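Local coordinates for uncharacterized protein (Pyrococcus abyssi, PDB 5IFF) that acts as a restriction DNA glycosylase, excising adenine from its recognition sequence in double-stranded DNA, and also binds nonspecific DNA as a tetramer, at residues 76-80 and 212-216; 102-106 and 142-146; 107-112 and 124-129; 165-169 and 182-186. The protein carries 2 engineered substitutions. All coordinates share one frame; numbering follows the deposited sequence.

Contact 1 of 4, residues 76-80 and 212-216; sequences VRLAH and FLRSI
V76 turns its CG1 methyl into the angle between F212 and I216. It lies 3.7 Å from F212 CE2 and 3.7 Å from I216 CD1, with the two aliphatic side chains crossing at about a right angle. L213 CD2 touches the same methyl more loosely. With its CG anti to the backbone N (chi1 169°), F212 sends its ring across to the other helix, where the ring edge meets V76 CB and R77 NH1, both near its plane. The R77 guanidinium stands nearly upright against that ring, their planes 82° apart, and F212 CE1 sits over its face, 3.6 Å from R77 NH1. This is helix-helix packing between 72-81 and the C-terminal helix 203-216, whose short segments run 32° apart with their axes 11.0 Å from each other; V76, F212 and I216 meet between the axes. R77 NH1 also gives a hydrogen bond of 2.9 Å to a water, which in turn donates to S215 OG, so a water bridge links R77 to S215 beside the apolar contact. R77 NH2 is held by the backbone oxygen of Y68. H80 packs its CB against I216 CD1 at 4.2 Å, while its ND1 bonds to L85 O and its ring meets Y87 edge-to-face.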
# COMPACT_ATOMS: atom_id res chain seq x y z
N VAL A 76 -2.40 -24.86 19.46
CA VAL A 76 -2.46 -25.23 20.88
C VAL A 76 -3.86 -25.68 21.29
O VAL A 76 -4.00 -26.68 22.00
CB VAL A 76 -1.96 -24.03 21.78
CG1 VAL A 76 -2.24 -24.28 23.28
CG2 VAL A 76 -0.43 -23.87 21.57
N ARG A 77 -4.90 -24.99 20.84
CA ARG A 77 -6.24 -25.41 21.24
C ARG A 77 -6.50 -26.81 20.65
O ARG A 77 -7.05 -27.69 21.32
CB ARG A 77 -7.32 -24.40 20.81
CG ARG A 77 -8.72 -24.79 21.31
CD ARG A 77 -9.80 -23.79 20.93
NE ARG A 77 -9.70 -22.51 21.64
CZ ARG A 77 -9.21 -21.41 21.08
NH1 ARG A 77 -9.16 -20.28 21.76
NH2 ARG A 77 -8.77 -21.45 19.83
N LEU A 78 -6.11 -27.03 19.40
CA LEU A 78 -6.30 -28.36 18.78
C LEU A 78 -5.43 -29.40 19.48
O LEU A 78 -5.90 -30.52 19.73
CB LEU A 78 -5.96 -28.36 17.28
CG LEU A 78 -6.96 -27.72 16.31
CD1 LEU A 78 -6.38 -27.79 14.88
CD2 LEU A 78 -8.37 -28.36 16.42
N ALA A 79 -4.19 -29.02 19.82
CA ALA A 79 -3.30 -29.98 20.52
C ALA A 79 -3.88 -30.40 21.88
O ALA A 79 -3.80 -31.57 22.30
CB ALA A 79 -1.92 -29.36 20.71
N HIS A 80 -4.42 -29.43 22.61
CA HIS A 80 -5.01 -29.77 23.90
C HIS A 80 -6.32 -30.53 23.75
O HIS A 80 -6.54 -31.52 24.46
CB HIS A 80 -5.21 -28.48 24.74
CG HIS A 80 -5.78 -28.76 26.08
ND1 HIS A 80 -5.14 -29.55 27.02
CD2 HIS A 80 -7.00 -28.45 26.62
CE1 HIS A 80 -5.91 -29.66 28.10
NE2 HIS A 80 -7.04 -29.00 27.87
N PHE A 212 -4.99 -16.85 27.65
CA PHE A 212 -5.32 -17.86 26.63
C PHE A 212 -5.24 -19.29 27.20
O PHE A 212 -6.17 -20.09 27.06
CB PHE A 212 -4.38 -17.74 25.44
CG PHE A 212 -4.49 -18.90 24.48
CD1 PHE A 212 -5.69 -19.19 23.84
CD2 PHE A 212 -3.39 -19.71 24.26
CE1 PHE A 212 -5.78 -20.27 22.96
CE2 PHE A 212 -3.47 -20.80 23.38
CZ PHE A 212 -4.65 -21.07 22.74
N LEU A 213 -4.10 -19.62 27.81
CA LEU A 213 -3.95 -20.95 28.40
C LEU A 213 -4.97 -21.19 29.49
O LEU A 213 -5.60 -22.24 29.52
CB LEU A 213 -2.54 -21.15 28.98
CG LEU A 213 -1.43 -21.13 27.91
CD1 LEU A 213 -0.06 -21.16 28.58
CD2 LEU A 213 -1.61 -22.34 26.92
N ARG A 214 -5.18 -20.22 30.39
CA ARG A 214 -6.22 -20.38 31.38
C ARG A 214 -7.57 -20.67 30.74
O ARG A 214 -8.36 -21.43 31.30
CB ARG A 214 -6.34 -19.14 32.31
CG ARG A 214 -5.18 -19.06 33.28
CD ARG A 214 -5.20 -17.74 34.03
NE ARG A 214 -4.08 -17.55 34.95
CZ ARG A 214 -3.76 -16.36 35.48
NH1 ARG A 214 -4.44 -15.24 35.15
NH2 ARG A 214 -2.74 -16.28 36.32
N SER A 215 -7.83 -20.10 29.57
CA SER A 215 -9.15 -20.23 28.96
C SER A 215 -9.32 -21.60 28.32
O SER A 215 -10.44 -22.09 28.20
CB SER A 215 -9.38 -19.15 27.90
OG SER A 215 -8.66 -19.43 26.71
N ILE A 216 -8.22 -22.20 27.86
CA ILE A 216 -8.41 -23.52 27.25
C ILE A 216 -8.52 -24.65 28.31
O ILE A 216 -9.11 -25.66 28.05
CB ILE A 216 -7.31 -23.86 26.24
CG1 ILE A 216 -5.99 -24.09 26.94
CG2 ILE A 216 -7.18 -22.79 25.14
CD1 ILE A 216 -4.86 -24.44 25.91
O HOH W 1 -10.23 -20.44 24.41

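Contact 2 of 4, residues 102-106 and 142-146; sequences SYLED and GIVLK
L104 reaches strand 142-146 with one methyl: its CD2 lies 3.7 Å from I143 CG2 and 3.7 Å from L145 CD2, dropping between two side chains that point to the same face of the strand. The same methyl rests 3.6 Å from I143 O, so it also touches the strand's backbone at that carbonyl. The reach follows from a chi1 of -170°, which swings L104 CG away from its own backbone N and out toward the strand. On I143 the touching branch is CG2, and I143 also packs on A197, I200 and A201 of helix 188-201. L145 carries its CG anti to the carbonyl carbon (chi1 -62°) and offers both methyls: CD2 to L104, and CD1 to L104 O at 4.0 Å. The aliphatic part of E105 closes the other end of the contact, its CG 3.9 Å from L145 CD2. Its extended chain carries the carboxylate onward to S156 on the neighbouring strand 154-163, where OE2 is hydrogen-bonded to the serine hydroxyl. No hydrogen bond joins the two segments. I123 of the second subunit also packs on L104. This is apolar packing of a short helical turn on the face of an antiparallel sheet, close to the subunit interface, with I143 beside V158, which contacts adenine in another structure of this protein.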
# COMPACT_ATOMS: atom_id res chain seq x y z
N SER A 102 11.15 -10.59 33.77
CA SER A 102 11.98 -9.75 32.92
C SER A 102 11.83 -10.22 31.48
O SER A 102 11.61 -11.40 31.24
CB SER A 102 13.44 -9.81 33.36
OG SER A 102 14.22 -9.05 32.48
N TYR A 103 11.93 -9.29 30.53
CA TYR A 103 11.51 -9.56 29.16
C TYR A 103 12.51 -9.06 28.16
O TYR A 103 13.28 -8.14 28.46
CB TYR A 103 10.14 -8.90 28.88
CG TYR A 103 9.13 -9.31 29.94
CD1 TYR A 103 8.46 -10.52 29.85
CD2 TYR A 103 8.88 -8.50 31.04
CE1 TYR A 103 7.54 -10.93 30.87
CE2 TYR A 103 7.97 -8.86 32.02
CZ TYR A 103 7.30 -10.08 31.92
OH TYR A 103 6.41 -10.49 32.89
N LEU A 104 12.47 -9.63 26.95
CA LEU A 104 13.35 -9.16 25.90
C LEU A 104 13.16 -7.66 25.64
O LEU A 104 14.14 -6.91 25.56
CB LEU A 104 13.12 -9.95 24.63
CG LEU A 104 14.25 -9.60 23.64
CD1 LEU A 104 15.59 -10.19 24.08
CD2 LEU A 104 13.86 -9.98 22.26
N GLU A 105 11.90 -7.21 25.55
CA GLU A 105 11.62 -5.77 25.39
C GLU A 105 12.27 -4.89 26.47
O GLU A 105 12.67 -3.77 26.17
CB GLU A 105 10.10 -5.51 25.35
CG GLU A 105 9.50 -5.85 23.97
CD GLU A 105 8.04 -5.43 23.80
OE1 GLU A 105 7.58 -4.55 24.58
OE2 GLU A 105 7.35 -6.01 22.92
N ASP A 106 12.45 -5.41 27.69
CA ASP A 106 13.14 -4.64 28.74
C ASP A 106 14.60 -4.27 28.39
O ASP A 106 15.14 -3.28 28.91
CB ASP A 106 13.15 -5.37 30.06
CG ASP A 106 11.73 -5.66 30.61
OD1 ASP A 106 10.74 -5.06 30.14
OD2 ASP A 106 11.62 -6.52 31.52
N GLY A 142 13.09 -17.85 17.49
CA GLY A 142 13.80 -16.61 17.71
C GLY A 142 12.87 -15.46 18.18
O GLY A 142 11.71 -15.42 17.80
N ILE A 143 13.41 -14.51 18.95
CA ILE A 143 12.65 -13.31 19.32
C ILE A 143 13.50 -12.09 19.02
O ILE A 143 14.66 -12.01 19.40
CB ILE A 143 12.24 -13.31 20.80
CG1 ILE A 143 11.79 -14.73 21.22
CG2 ILE A 143 11.12 -12.24 21.07
CD1 ILE A 143 11.91 -15.01 22.70
N VAL A 144 12.95 -11.17 18.27
CA VAL A 144 13.75 -10.00 17.89
C VAL A 144 12.93 -8.75 18.21
O VAL A 144 11.73 -8.86 18.51
CB VAL A 144 14.11 -10.02 16.41
CG1 VAL A 144 15.01 -11.22 16.10
CG2 VAL A 144 12.83 -10.12 15.60
N LEU A 145 13.59 -7.60 18.16
CA LEU A 145 12.93 -6.33 18.44
C LEU A 145 12.87 -5.48 17.18
O LEU A 145 13.76 -5.57 16.31
CB LEU A 145 13.65 -5.55 19.53
CG LEU A 145 13.70 -6.24 20.90
CD1 LEU A 145 14.31 -5.23 21.89
CD2 LEU A 145 12.34 -6.76 21.38
N LYS A 146 11.81 -4.68 17.09
CA LYS A 146 11.66 -3.64 16.06
C LYS A 146 11.20 -2.34 16.72
O LYS A 146 10.47 -2.37 17.71
CB LYS A 146 10.67 -4.09 14.97
CG LYS A 146 10.67 -3.21 13.73
CD LYS A 146 10.65 -4.07 12.44
CE LYS A 146 11.06 -3.27 11.21
NZ LYS A 146 11.19 -4.16 10.03

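Contact 3 of 4, residues 107-112 and 124-129; sequences KGIRRE and YEDVYP
R110 and V127 form a hydrogen-bonded antiparallel pair, R110 N to V127 O at 3.2 Å and V127 N to R110 O at 2.8 Å. R111 and D126 follow as a non-hydrogen-bonded pair, and E112 and E125 as the next hydrogen-bonded one, where the E112 N bond to E125 O is nearly straight (171°). Before the strand begins, G108 leaves the preceding helix with a positive phi of 70°, and its carbonyl oxygen comes to rest against the ring of P129.

The side chains alternate between the two faces. On the face of R110, V127 and E112, R110 stretches from CG to NE and grips E112 OE2 side-on with NE and NH2, the oxygen close to the guanidinium plane; the NH2 bond is 2.7 Å. That grip holds the guanidinium with V127 CG1 against one of its faces. The face of R111 and D126 carries a salt bridge of less certain geometry, in which the carboxylate lies over the guanidinium and no N-H points at it. Just before strand 110-112, I109 lies over the face of the Y128 ring in a CH-pi contact, its CG1 4.0 Å from the ring centroid, and I109 CD1 is 3.5 Å from Y128 CE2.

R110 and E125 are each salt-bridged to the second subunit, to its E125 and R110 respectively. Strands 110-114 and 121-134 form an antiparallel, hairpin-like pair, and through Y124, D126 and Y128 the sheet runs on across the interface into an antiparallel strand of the second subunit.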
# COMPACT_ATOMS: atom_id res chain seq x y z
N LYS A 107 15.23 -5.07 27.54
CA LYS A 107 16.63 -4.89 27.20
C LYS A 107 16.78 -3.72 26.27
O LYS A 107 17.70 -2.91 26.41
CB LYS A 107 17.19 -6.15 26.54
CG LYS A 107 17.51 -7.24 27.52
CD LYS A 107 17.91 -8.51 26.82
CE LYS A 107 19.42 -8.62 26.72
NZ LYS A 107 20.07 -8.84 28.05
N GLY A 108 15.87 -3.61 25.32
CA GLY A 108 15.86 -2.49 24.41
C GLY A 108 17.03 -2.53 23.45
O GLY A 108 17.61 -3.58 23.20
N ILE A 109 17.39 -1.35 22.95
CA ILE A 109 18.43 -1.17 21.95
C ILE A 109 19.46 -0.16 22.45
O ILE A 109 19.08 0.90 22.92
CB ILE A 109 17.79 -0.68 20.65
CG1 ILE A 109 16.98 -1.83 20.03
CG2 ILE A 109 18.83 -0.15 19.70
CD1 ILE A 109 15.62 -1.43 19.44
N ARG A 110 20.75 -0.48 22.40
CA ARG A 110 21.76 0.49 22.84
C ARG A 110 22.71 0.94 21.71
O ARG A 110 22.96 0.19 20.76
CB ARG A 110 22.56 -0.09 24.01
CG ARG A 110 23.52 -1.22 23.65
CD ARG A 110 24.22 -1.75 24.90
NE ARG A 110 25.40 -2.55 24.60
CZ ARG A 110 25.41 -3.88 24.48
NH1 ARG A 110 24.28 -4.56 24.63
NH2 ARG A 110 26.53 -4.53 24.21
N ARG A 111 23.22 2.17 21.79
CA ARG A 111 24.21 2.62 20.81
C ARG A 111 25.57 2.69 21.48
O ARG A 111 25.72 3.33 22.52
CB ARG A 111 23.83 3.97 20.20
CG ARG A 111 24.88 4.47 19.18
CD ARG A 111 24.60 5.86 18.67
NE ARG A 111 23.36 6.00 17.92
CZ ARG A 111 23.13 5.46 16.73
NH1 ARG A 111 21.98 5.65 16.10
NH2 ARG A 111 24.06 4.71 16.16
N GLU A 112 26.55 2.02 20.90
CA GLU A 112 27.89 1.99 21.45
C GLU A 112 28.81 2.81 20.59
O GLU A 112 28.73 2.76 19.36
CB GLU A 112 28.43 0.56 21.56
CG GLU A 112 27.72 -0.33 22.59
CD GLU A 112 28.49 -1.61 22.89
OE1 GLU A 112 29.56 -1.83 22.27
OE2 GLU A 112 28.04 -2.40 23.74
N TYR A 124 29.62 4.46 15.07
CA TYR A 124 28.89 3.95 16.24
C TYR A 124 28.31 2.60 15.87
O TYR A 124 28.30 2.23 14.70
CB TYR A 124 27.78 4.90 16.69
CG TYR A 124 28.32 6.21 17.24
CD1 TYR A 124 28.50 6.40 18.60
CD2 TYR A 124 28.68 7.25 16.37
CE1 TYR A 124 29.01 7.60 19.09
CE2 TYR A 124 29.20 8.44 16.85
CZ TYR A 124 29.36 8.61 18.21
OH TYR A 124 29.86 9.79 18.70
N GLU A 125 27.85 1.85 16.87
CA GLU A 125 27.18 0.59 16.59
C GLU A 125 25.84 0.56 17.32
O GLU A 125 25.80 0.79 18.53
CB GLU A 125 28.07 -0.59 17.00
CG GLU A 125 29.15 -0.94 15.98
CD GLU A 125 30.15 -2.03 16.45
OE1 GLU A 125 30.29 -2.26 17.67
OE2 GLU A 125 30.81 -2.64 15.58
N ASP A 126 24.74 0.33 16.60
CA ASP A 126 23.43 0.11 17.23
C ASP A 126 23.26 -1.39 17.50
O ASP A 126 23.48 -2.21 16.60
CB ASP A 126 22.29 0.64 16.37
CG ASP A 126 22.19 2.15 16.42
OD1 ASP A 126 22.56 2.73 17.47
OD2 ASP A 126 21.72 2.76 15.43
N VAL A 127 22.83 -1.75 18.72
CA VAL A 127 22.93 -3.14 19.16
C VAL A 127 21.55 -3.64 19.59
O VAL A 127 20.97 -3.10 20.53
CB VAL A 127 23.95 -3.31 20.33
CG1 VAL A 127 24.25 -4.78 20.57
CG2 VAL A 127 25.26 -2.55 20.06
N TYR A 128 21.03 -4.62 18.85
CA TYR A 128 19.69 -5.18 19.06
C TYR A 128 19.77 -6.56 19.72
O TYR A 128 20.47 -7.44 19.22
CB TYR A 128 18.95 -5.33 17.74
CG TYR A 128 18.56 -4.05 17.05
CD1 TYR A 128 19.52 -3.24 16.45
CD2 TYR A 128 17.23 -3.67 16.98
CE1 TYR A 128 19.16 -2.06 15.81
CE2 TYR A 128 16.86 -2.50 16.34
CZ TYR A 128 17.83 -1.71 15.75
OH TYR A 128 17.46 -0.55 15.12
N PRO A 129 19.01 -6.77 20.81
CA PRO A 129 19.07 -8.08 21.47
C PRO A 129 18.21 -9.10 20.72
O PRO A 129 17.12 -8.77 20.24
CB PRO A 129 18.49 -7.78 22.87
CG PRO A 129 17.40 -6.78 22.55
CD PRO A 129 17.97 -5.92 21.39

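Contact 4 of 4, residues 165-169 and 182-186; sequences TNVEP and VKYEV
V167 and V182 each set CG2 between the backbone N and the carbonyl carbon (chi1 -61° and -63°), which turns these methyls toward one another, CG2 to CG2 at 3.9 Å. The other V167 methyl, CG1, leans 4.1 Å from Y184 CB, the two side chains crossing at about a right angle. Y184 sets CG anti to its backbone N (chi1 174°), which brings its ring edge to N166 O: the oxygen lies near the ring plane, 3.6 Å from Y184 CD1. The same N166 oxygen accepts a hydrogen bond from a water that is itself bound by E185 N, so a solvent link extends the pairing beyond the backbone bonds. Those bonds are two: E168 N to K183 O at 2.8 Å and K183 N to E168 O at 2.7 Å, both in the carbonyl plane. E168 and E185 bring their carboxylates together, OE2 to OE2 at 3.8 Å. This like-charge approach is probably eased by K11, which forms a salt bridge with E185 OE2. The polar tips of Y184 and N166 meet at E139, which accepts from both, and N166 ND2 also bonds to S137 O. The peptide bond between E168 and P169 is cis. The contact is a single antiparallel beta bridge, by which the loop after strand 154-163 pairs with the edge of strand 181-186 that faces away from strand 11-17 in the small antiparallel sheet.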
# COMPACT_ATOMS: atom_id res chain seq x y z
N THR A 165 14.28 -29.61 5.39
CA THR A 165 14.48 -31.06 5.40
C THR A 165 13.43 -31.70 6.29
O THR A 165 13.37 -32.92 6.39
CB THR A 165 15.86 -31.45 5.92
OG1 THR A 165 16.08 -30.80 7.17
CG2 THR A 165 16.94 -31.04 4.97
N ASN A 166 12.66 -30.87 7.01
CA ASN A 166 11.63 -31.35 7.94
C ASN A 166 10.21 -31.25 7.42
O ASN A 166 9.28 -31.52 8.18
CB ASN A 166 11.67 -30.61 9.30
CG ASN A 166 12.86 -31.02 10.14
OD1 ASN A 166 13.69 -31.78 9.68
ND2 ASN A 166 12.96 -30.49 11.33
N VAL A 167 10.04 -30.90 6.15
CA VAL A 167 8.69 -30.81 5.61
C VAL A 167 8.45 -31.86 4.53
O VAL A 167 9.40 -32.46 4.05
CB VAL A 167 8.42 -29.40 5.00
CG1 VAL A 167 8.57 -28.38 6.11
CG2 VAL A 167 9.32 -29.12 3.82
N GLU A 168 7.19 -32.04 4.13
CA GLU A 168 6.81 -32.99 3.08
C GLU A 168 5.97 -32.29 2.02
O GLU A 168 5.23 -31.35 2.32
CB GLU A 168 5.98 -34.16 3.62
CG GLU A 168 6.42 -34.80 4.92
CD GLU A 168 5.46 -35.95 5.33
OE1 GLU A 168 4.96 -36.67 4.44
OE2 GLU A 168 5.19 -36.12 6.54
N PRO A 169 6.03 -32.77 0.78
CA PRO A 169 6.92 -33.80 0.23
C PRO A 169 8.38 -33.32 0.24
O PRO A 169 8.63 -32.14 -0.04
CB PRO A 169 6.41 -33.98 -1.20
CG PRO A 169 5.02 -33.42 -1.20
CD PRO A 169 5.03 -32.31 -0.20
N VAL A 182 3.68 -26.97 1.44
CA VAL A 182 4.27 -28.16 2.02
C VAL A 182 3.64 -28.43 3.37
O VAL A 182 2.94 -27.57 3.92
CB VAL A 182 5.80 -28.05 2.20
CG1 VAL A 182 6.47 -27.91 0.80
CG2 VAL A 182 6.13 -26.90 3.15
N LYS A 183 3.89 -29.63 3.88
CA LYS A 183 3.21 -30.11 5.08
C LYS A 183 4.26 -30.32 6.19
O LYS A 183 5.32 -30.92 5.96
CB LYS A 183 2.45 -31.40 4.76
CG LYS A 183 1.79 -32.02 5.98
CD LYS A 183 0.75 -33.10 5.62
CE LYS A 183 1.37 -34.47 5.42
NZ LYS A 183 0.30 -35.52 5.47
N TYR A 184 3.96 -29.82 7.38
CA TYR A 184 4.86 -29.89 8.51
C TYR A 184 4.14 -30.40 9.76
O TYR A 184 3.17 -29.78 10.22
CB TYR A 184 5.44 -28.49 8.78
CG TYR A 184 6.29 -28.42 10.02
CD1 TYR A 184 7.47 -29.15 10.11
CD2 TYR A 184 5.92 -27.63 11.10
CE1 TYR A 184 8.25 -29.11 11.28
CE2 TYR A 184 6.70 -27.58 12.26
CZ TYR A 184 7.87 -28.30 12.33
OH TYR A 184 8.63 -28.25 13.49
N GLU A 185 4.66 -31.47 10.37
CA GLU A 185 4.04 -31.99 11.58
C GLU A 185 4.63 -31.20 12.73
O GLU A 185 5.85 -31.09 12.85
CB GLU A 185 4.28 -33.50 11.73
CG GLU A 185 3.81 -34.29 10.48
CD GLU A 185 4.08 -35.82 10.53
OE1 GLU A 185 4.98 -36.25 11.27
OE2 GLU A 185 3.37 -36.58 9.84
N VAL A 186 3.76 -30.60 13.55
CA VAL A 186 4.24 -29.71 14.60
C VAL A 186 4.56 -30.55 15.81
O VAL A 186 3.68 -31.19 16.35
CB VAL A 186 3.16 -28.64 14.98
CG1 VAL A 186 3.69 -27.70 16.13
CG2 VAL A 186 2.75 -27.83 13.74
O HOH W 2 7.11 -32.74 9.50

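In the fold
Contact 2 is the most buried of the four, while contacts 1, 3 and 4 are partly buried. Contacts 2 and 3 touch: L145 and L104 both pack on P129, and strands 121-134 and 140-147 are neighbours in the large sheet, so the helical turn 104-107 packs on the sheet that strand 110-114 joins. Both also reach the second subunit, whereas no other protein chain touches contacts 1 and 4. The chemistry follows place: contacts 1 and 2 rely on apolar side chains without direct hydrogen bonds across, while contacts 3 and 4 join backbones, with charged side chains beside the backbone bonds. Contacts 2, 3 and 4 are nested within the loop closed by contact 1.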